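Local coordinates for protein putative sulfatase yidJ (Bacteroides fragilis, PDB 2QZU) that probably hydrolyses sulfate esters as a metal-dependent, arylsulfatase-like member of the sulfatase family, at residues M34-R39 with P78-L83. Sequence-based numbering, arbitrary orientation.
Sequences MADQYR and PARGML
A buried salt bridge between Asp36 and Arg80, with apolar packing of Met34 beside it, joins the end of a central strand to a helix. The fold is the alkaline phosphatase-like core of sulfatases. Strand 29-35 ends here in a type II turn from Ala35 to Tyr38, and helix 76-85 faces it. That helix starts at Ser76, predicted to be converted to 3-oxoalanine (formylglycine), the catalytic residue of sulfatases, but an unmodified serine here. The Arg80 chain is extended from CG to NE and carries its guanidinium across to Asp36. The carboxylate and guanidinium planes are nearly coplanar, 10° apart, and Asp36 OD2 lies in the guanidinium plane. One hydrogen bond, from Arg80 NH2, carries the salt bridge, rather than a two-bond pairing. Lys132 forms a second salt bridge to Asp36 OD2, so two cations share one oxygen. Arg80 NE also bonds Ser76 OG and NH1 bonds Ser227 OG, which helps fix the rotation of the guanidinium. Next to the bridge, Met34, a selenomethionine, places SE 3.7 Å from Arg80 NH1, approaching the guanidinium obliquely. Met34 CE meets Leu83 CD2 tip to tip at 4.2 Å. Asp36 holds CG anti to the backbone N (chi1 -167°), which brings its carboxylate to Arg80. The anti lone pair of Asp36 OD2 receives Arg80 NH2 at 2.8 Å, with an N-H...O angle of 163°.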
HETATM    1  N   MSE A  34      -2.644 -10.839  22.419  1.00  9.94           N
HETATM    2  CA  MSE A  34      -2.956 -11.431  21.133  1.00  8.65           C
HETATM    3  C   MSE A  34      -2.415 -10.546  20.029  1.00  8.07           C
HETATM    4  O   MSE A  34      -2.321  -9.329  20.174  1.00  8.10           O
HETATM    5  CB  MSE A  34      -4.467 -11.639  20.969  1.00 11.99           C
HETATM    6  CG  MSE A  34      -5.307 -10.380  20.977  1.00  8.00           C
HETATM    7 SE   MSE A  34      -7.192 -10.797  20.728  1.00 24.85          SE
HETATM    8  CE  MSE A  34      -7.942  -9.741  22.167  1.00 16.81           C
ATOM      9  N   ALA A  35      -2.019 -11.183  18.938  1.00  2.67           N
ATOM     10  CA  ALA A  35      -1.488 -10.487  17.783  1.00  5.55           C
ATOM     11  C   ALA A  35      -2.378 -10.959  16.652  1.00  5.32           C
ATOM     12  O   ALA A  35      -2.566 -12.158  16.461  1.00  9.89           O
ATOM     13  CB  ALA A  35      -0.039 -10.895  17.537  1.00  7.23           C
ATOM     14  N   ASP A  36      -2.937 -10.013  15.911  1.00  7.46           N
ATOM     15  CA  ASP A  36      -3.841 -10.344  14.826  1.00  6.59           C
ATOM     16  C   ASP A  36      -3.175 -11.049  13.640  1.00  6.25           C
ATOM     17  O   ASP A  36      -2.049 -10.731  13.256  1.00  5.77           O
ATOM     18  CB  ASP A  36      -4.542  -9.055  14.366  1.00  6.91           C
ATOM     19  CG  ASP A  36      -5.722  -9.317  13.460  1.00 10.15           C
ATOM     20  OD1 ASP A  36      -5.506  -9.711  12.295  1.00 14.50           O
ATOM     21  OD2 ASP A  36      -6.870  -9.132  13.919  1.00  9.80           O
ATOM     22  N   GLN A  37      -3.879 -12.033  13.081  1.00  5.06           N
ATOM     23  CA  GLN A  37      -3.408 -12.752  11.901  1.00  3.59           C
ATOM     24  C   GLN A  37      -2.078 -13.484  12.083  1.00  5.96           C
ATOM     25  O   GLN A  37      -1.262 -13.545  11.158  1.00  4.58           O
ATOM     26  CB  GLN A  37      -3.315 -11.757  10.743  1.00  6.48           C
ATOM     27  CG  GLN A  37      -3.299 -12.364   9.356  1.00  6.22           C
ATOM     28  CD  GLN A  37      -3.913 -11.422   8.341  1.00 11.26           C
ATOM     29  OE1 GLN A  37      -5.098 -11.092   8.427  1.00  6.28           O
ATOM     30  NE2 GLN A  37      -3.114 -10.980   7.379  1.00  9.91           N
ATOM     31  N   TYR A  38      -1.886 -14.065  13.264  1.00  4.16           N
ATOM     32  CA  TYR A  38      -0.663 -14.797  13.598  1.00  4.49           C
ATOM     33  C   TYR A  38      -0.877 -16.313  13.430  1.00  5.49           C
ATOM     34  O   TYR A  38      -1.698 -16.912  14.126  1.00  5.74           O
ATOM     35  CB  TYR A  38      -0.271 -14.472  15.050  1.00  6.61           C
ATOM     36  CG  TYR A  38       1.128 -14.894  15.467  1.00  2.86           C
ATOM     37  CD1 TYR A  38       1.541 -16.224  15.369  1.00  6.47           C
ATOM     38  CD2 TYR A  38       2.029 -13.960  15.980  1.00  9.90           C
ATOM     39  CE1 TYR A  38       2.823 -16.613  15.773  1.00  5.45           C
ATOM     40  CE2 TYR A  38       3.311 -14.340  16.389  1.00  9.17           C
ATOM     41  CZ  TYR A  38       3.698 -15.668  16.280  1.00  7.76           C
ATOM     42  OH  TYR A  38       4.960 -16.054  16.678  1.00  5.68           O
ATOM     43  N   ARG A  39      -0.138 -16.929  12.507  1.00  4.18           N
ATOM     44  CA  ARG A  39      -0.253 -18.372  12.262  1.00  7.61           C
ATOM     45  C   ARG A  39       0.338 -19.214  13.386  1.00  7.90           C
ATOM     46  O   ARG A  39       1.416 -18.915  13.900  1.00  6.48           O
ATOM     47  CB  ARG A  39       0.434 -18.762  10.950  1.00  9.30           C
ATOM     48  CG  ARG A  39      -0.316 -18.329   9.708  1.00  6.93           C
ATOM     49  CD  ARG A  39       0.239 -18.986   8.446  1.00 10.14           C
ATOM     50  NE  ARG A  39       1.595 -18.551   8.108  1.00  4.93           N
ATOM     51  CZ  ARG A  39       2.708 -19.170   8.496  1.00  9.88           C
ATOM     52  NH1 ARG A  39       2.647 -20.260   9.248  1.00  9.61           N
ATOM     53  NH2 ARG A  39       3.889 -18.702   8.113  1.00  7.87           N
ATOM     54  N   PRO A  78     -15.728 -11.669  13.943  1.00  5.99           N
ATOM     55  CA  PRO A  78     -16.409 -12.887  14.392  1.00  2.54           C
ATOM     56  C   PRO A  78     -15.627 -13.622  15.475  1.00  6.07           C
ATOM     57  O   PRO A  78     -16.197 -14.045  16.485  1.00  6.65           O
ATOM     58  CB  PRO A  78     -16.536 -13.704  13.105  1.00  5.34           C
ATOM     59  CG  PRO A  78     -16.698 -12.638  12.056  1.00  3.08           C
ATOM     60  CD  PRO A  78     -15.642 -11.624  12.471  1.00  5.64           C
ATOM     61  N   ALA A  79     -14.319 -13.772  15.269  1.00  2.38           N
ATOM     62  CA  ALA A  79     -13.493 -14.469  16.248  1.00  3.50           C
ATOM     63  C   ALA A  79     -13.482 -13.721  17.581  1.00  2.07           C
ATOM     64  O   ALA A  79     -13.647 -14.327  18.635  1.00  4.57           O
ATOM     65  CB  ALA A  79     -12.065 -14.637  15.721  1.00  6.07           C
ATOM     66  N   ARG A  80     -13.290 -12.406  17.531  1.00  2.66           N
ATOM     67  CA  ARG A  80     -13.264 -11.595  18.746  1.00  5.61           C
ATOM     68  C   ARG A  80     -14.624 -11.615  19.437  1.00  8.07           C
ATOM     69  O   ARG A  80     -14.706 -11.598  20.666  1.00  5.55           O
ATOM     70  CB  ARG A  80     -12.849 -10.158  18.404  1.00  3.47           C
ATOM     71  CG  ARG A  80     -11.432 -10.082  17.835  1.00  3.93           C
ATOM     72  CD  ARG A  80     -11.165  -8.788  17.082  1.00  7.84           C
ATOM     73  NE  ARG A  80      -9.823  -8.779  16.507  1.00  7.75           N
ATOM     74  CZ  ARG A  80      -8.707  -8.576  17.201  1.00 12.92           C
ATOM     75  NH1 ARG A  80      -8.758  -8.355  18.508  1.00  8.79           N
ATOM     76  NH2 ARG A  80      -7.535  -8.605  16.587  1.00 10.56           N
ATOM     77  N   GLY A  81     -15.684 -11.668  18.636  1.00  4.91           N
ATOM     78  CA  GLY A  81     -17.033 -11.706  19.178  1.00  8.55           C
ATOM     79  C   GLY A  81     -17.283 -12.993  19.945  1.00  6.64           C
ATOM     80  O   GLY A  81     -17.979 -13.000  20.964  1.00  6.38           O
HETATM   81  N   MSE A  82     -16.717 -14.086  19.447  1.00  4.51           N
HETATM   82  CA  MSE A  82     -16.849 -15.385  20.093  1.00  6.06           C
HETATM   83  C   MSE A  82     -16.041 -15.379  21.385  1.00  9.45           C
HETATM   84  O   MSE A  82     -16.480 -15.903  22.407  1.00 10.00           O
HETATM   85  CB  MSE A  82     -16.344 -16.491  19.163  1.00  6.80           C
HETATM   86  CG  MSE A  82     -17.382 -16.952  18.160  1.00  8.07           C
HETATM   87 SE   MSE A  82     -16.616 -17.729  16.556  1.00 24.68          SE
HETATM   88  CE  MSE A  82     -17.514 -16.610  15.272  1.00 28.76           C
ATOM     89  N   LEU A  83     -14.856 -14.783  21.335  1.00  4.97           N
ATOM     90  CA  LEU A  83     -14.002 -14.712  22.512  1.00  5.38           C
ATOM     91  C   LEU A  83     -14.679 -13.950  23.646  1.00  6.56           C
ATOM     92  O   LEU A  83     -14.732 -14.421  24.779  1.00  6.81           O
ATOM     93  CB  LEU A  83     -12.679 -14.019  22.176  1.00  4.74           C
ATOM     94  CG  LEU A  83     -11.815 -13.669  23.393  1.00  5.49           C
ATOM     95  CD1 LEU A  83     -11.366 -14.950  24.091  1.00 10.16           C
ATOM     96  CD2 LEU A  83     -10.613 -12.855  22.946  1.00 10.90           C
TER